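Local coordinates for uncharacterized protein YacP (PDB 5MQ8) that is the endoribonuclease Rae1, involved in ribosome-dependent mRNA decay in Bacillus subtilis and built on a PIN-like NYN domain, at residues S103-Q108 with A116-A121. Residues are numbered along the deposited sequence; the frame is centred on the assembly and turned at random.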
loop_
_atom_site.group_PDB
_atom_site.type_symbol
_atom_site.label_atom_id
_atom_site.label_comp_id
_atom_site.label_asym_id
_atom_site.label_seq_id
_atom_site.Cartn_x
_atom_site.Cartn_y
_atom_site.Cartn_z
ATOM N N SER A 103 11.402 -25.035 -15.267
ATOM C CA SER A 103 10.912 -25.658 -16.502
ATOM C C SER A 103 12.101 -25.920 -17.447
ATOM O O SER A 103 11.892 -26.285 -18.604
ATOM C CB SER A 103 9.868 -24.777 -17.183
ATOM O OG SER A 103 8.624 -24.929 -16.527
ATOM N N ASP A 104 13.348 -25.731 -16.953
ATOM C CA ASP A 104 14.559 -25.948 -17.749
ATOM C C ASP A 104 14.913 -27.422 -17.856
ATOM O O ASP A 104 14.915 -28.126 -16.853
ATOM C CB ASP A 104 15.752 -25.166 -17.187
ATOM C CG ASP A 104 17.058 -25.486 -17.900
ATOM O OD1 ASP A 104 17.281 -24.937 -19.014
ATOM O OD2 ASP A 104 17.825 -26.336 -17.383
ATOM N N TYR A 105 15.317 -27.860 -19.062
ATOM C CA TYR A 105 15.755 -29.236 -19.297
ATOM C C TYR A 105 17.143 -29.286 -19.960
ATOM O O TYR A 105 17.617 -30.368 -20.293
ATOM C CB TYR A 105 14.692 -30.036 -20.068
ATOM C CG TYR A 105 13.465 -30.369 -19.244
ATOM C CD1 TYR A 105 12.370 -29.511 -19.209
ATOM C CD2 TYR A 105 13.387 -31.560 -18.521
ATOM C CE1 TYR A 105 11.231 -29.820 -18.460
ATOM C CE2 TYR A 105 12.250 -31.885 -17.778
ATOM C CZ TYR A 105 11.175 -31.009 -17.749
ATOM O OH TYR A 105 10.057 -31.315 -17.010
ATOM N N THR A 106 17.815 -28.124 -20.103
ATOM C CA THR A 106 19.163 -28.042 -20.664
ATOM C C THR A 106 20.230 -28.490 -19.663
ATOM O O THR A 106 21.289 -28.979 -20.066
ATOM C CB THR A 106 19.478 -26.661 -21.264
ATOM O OG1 THR A 106 19.555 -25.669 -20.246
ATOM C CG2 THR A 106 18.520 -26.252 -22.373
ATOM N N GLU A 107 19.956 -28.313 -18.359
ATOM C CA GLU A 107 20.884 -28.704 -17.301
ATOM C C GLU A 107 20.589 -30.095 -16.788
ATOM O O GLU A 107 19.515 -30.643 -17.041
ATOM C CB GLU A 107 20.900 -27.672 -16.153
ATOM C CG GLU A 107 21.375 -26.276 -16.540
ATOM C CD GLU A 107 22.788 -26.121 -17.058
ATOM O OE1 GLU A 107 23.049 -25.085 -17.702
ATOM O OE2 GLU A 107 23.641 -27.003 -16.812
ATOM N N GLN A 108 21.553 -30.667 -16.067
ATOM C CA GLN A 108 21.454 -32.011 -15.504
ATOM C C GLN A 108 20.321 -32.192 -14.521
ATOM O O GLN A 108 19.631 -33.212 -14.591
ATOM C CB GLN A 108 22.780 -32.441 -14.859
ATOM C CG GLN A 108 23.794 -33.129 -15.792
ATOM C CD GLN A 108 23.235 -33.857 -17.004
ATOM O OE1 GLN A 108 22.987 -33.258 -18.057
ATOM N NE2 GLN A 108 23.020 -35.160 -16.877
ATOM N N ALA A 116 13.870 -34.679 -4.579
ATOM C CA ALA A 116 13.260 -33.368 -4.815
ATOM C C ALA A 116 12.185 -33.445 -5.882
ATOM O O ALA A 116 12.324 -34.199 -6.848
ATOM C CB ALA A 116 14.314 -32.352 -5.205
ATOM N N LEU A 117 11.101 -32.680 -5.686
ATOM C CA LEU A 117 9.974 -32.625 -6.612
ATOM C C LEU A 117 10.094 -31.421 -7.524
ATOM O O LEU A 117 10.518 -30.351 -7.099
ATOM C CB LEU A 117 8.623 -32.621 -5.868
ATOM C CG LEU A 117 8.254 -33.916 -5.117
ATOM C CD1 LEU A 117 7.086 -33.695 -4.172
ATOM C CD2 LEU A 117 7.932 -35.059 -6.088
ATOM N N ARG A 118 9.732 -31.610 -8.783
ATOM C CA ARG A 118 9.817 -30.576 -9.797
ATOM C C ARG A 118 8.499 -29.843 -9.935
ATOM O O ARG A 118 7.448 -30.468 -10.096
ATOM C CB ARG A 118 10.278 -31.188 -11.134
ATOM C CG ARG A 118 10.035 -30.319 -12.345
ATOM C CD ARG A 118 10.658 -30.894 -13.585
ATOM N NE ARG A 118 11.149 -29.789 -14.386
ATOM C CZ ARG A 118 12.375 -29.679 -14.873
ATOM N NH1 ARG A 118 13.238 -30.677 -14.751
ATOM N NH2 ARG A 118 12.728 -28.597 -15.540
ATOM N N LYS A 119 8.569 -28.508 -9.880
ATOM C CA LYS A 119 7.436 -27.614 -10.057
ATOM C C LYS A 119 7.751 -26.764 -11.282
ATOM O O LYS A 119 8.838 -26.180 -11.371
ATOM C CB LYS A 119 7.239 -26.750 -8.790
ATOM C CG LYS A 119 5.962 -25.936 -8.787
ATOM C CD LYS A 119 5.876 -24.981 -7.583
ATOM C CE LYS A 119 5.167 -25.563 -6.379
ATOM N NZ LYS A 119 5.962 -26.599 -5.682
ATOM N N SER A 120 6.850 -26.744 -12.254
ATOM C CA SER A 120 7.083 -25.967 -13.467
ATOM C C SER A 120 6.917 -24.462 -13.237
ATOM O O SER A 120 6.279 -24.037 -12.268
ATOM C CB SER A 120 6.163 -26.432 -14.595
ATOM O OG SER A 120 4.818 -26.114 -14.301
ATOM N N ALA A 121 7.474 -23.669 -14.157
ATOM C CA ALA A 121 7.387 -22.217 -14.145
ATOM C C ALA A 121 5.925 -21.746 -14.184
ATOM O O ALA A 121 5.565 -20.815 -13.464
ATOM C CB ALA A 121 8.152 -21.647 -15.323
#
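A cation-pi stack between Y105 and R118 ties the loop after strand 98-101 to the edge strand 117-119 at the C-terminal end of the parallel sheet. The guanidinium lies flat on one face of the phenol ring, planes 6° apart, with R118 CZ 3.4 Å from Y105 CZ, over the hydroxyl-bearing end of the ring; the flat aromatic ring offers the cation a broad face. Arginine suits this place because its flat cation can stack and donate at its edge at once: NH2 gives a hydrogen bond to D104 O at 2.6 Å, the oxygen lying near the guanidinium plane but the donor standing well above the carbonyl plane. D104 itself shapes the loop as an Asx motif, its carboxylate having two oxygens to share: OD2 accepts from E107 N at 3.1 Å while OD1 takes the hydroxyl of T106. One residue before D104, S103 OG accepts the N-H of A121 at 2.9 Å, nearly straight at 168°, so a short hydroxyl serves the first turn of helix 121-145, whose N-cap is S120. S103 N hydrogen-bonds to OD1 of N10, in helix 8-14. This is the loop region at the carboxyl ends of the strands of a PIN-like alpha/beta domain.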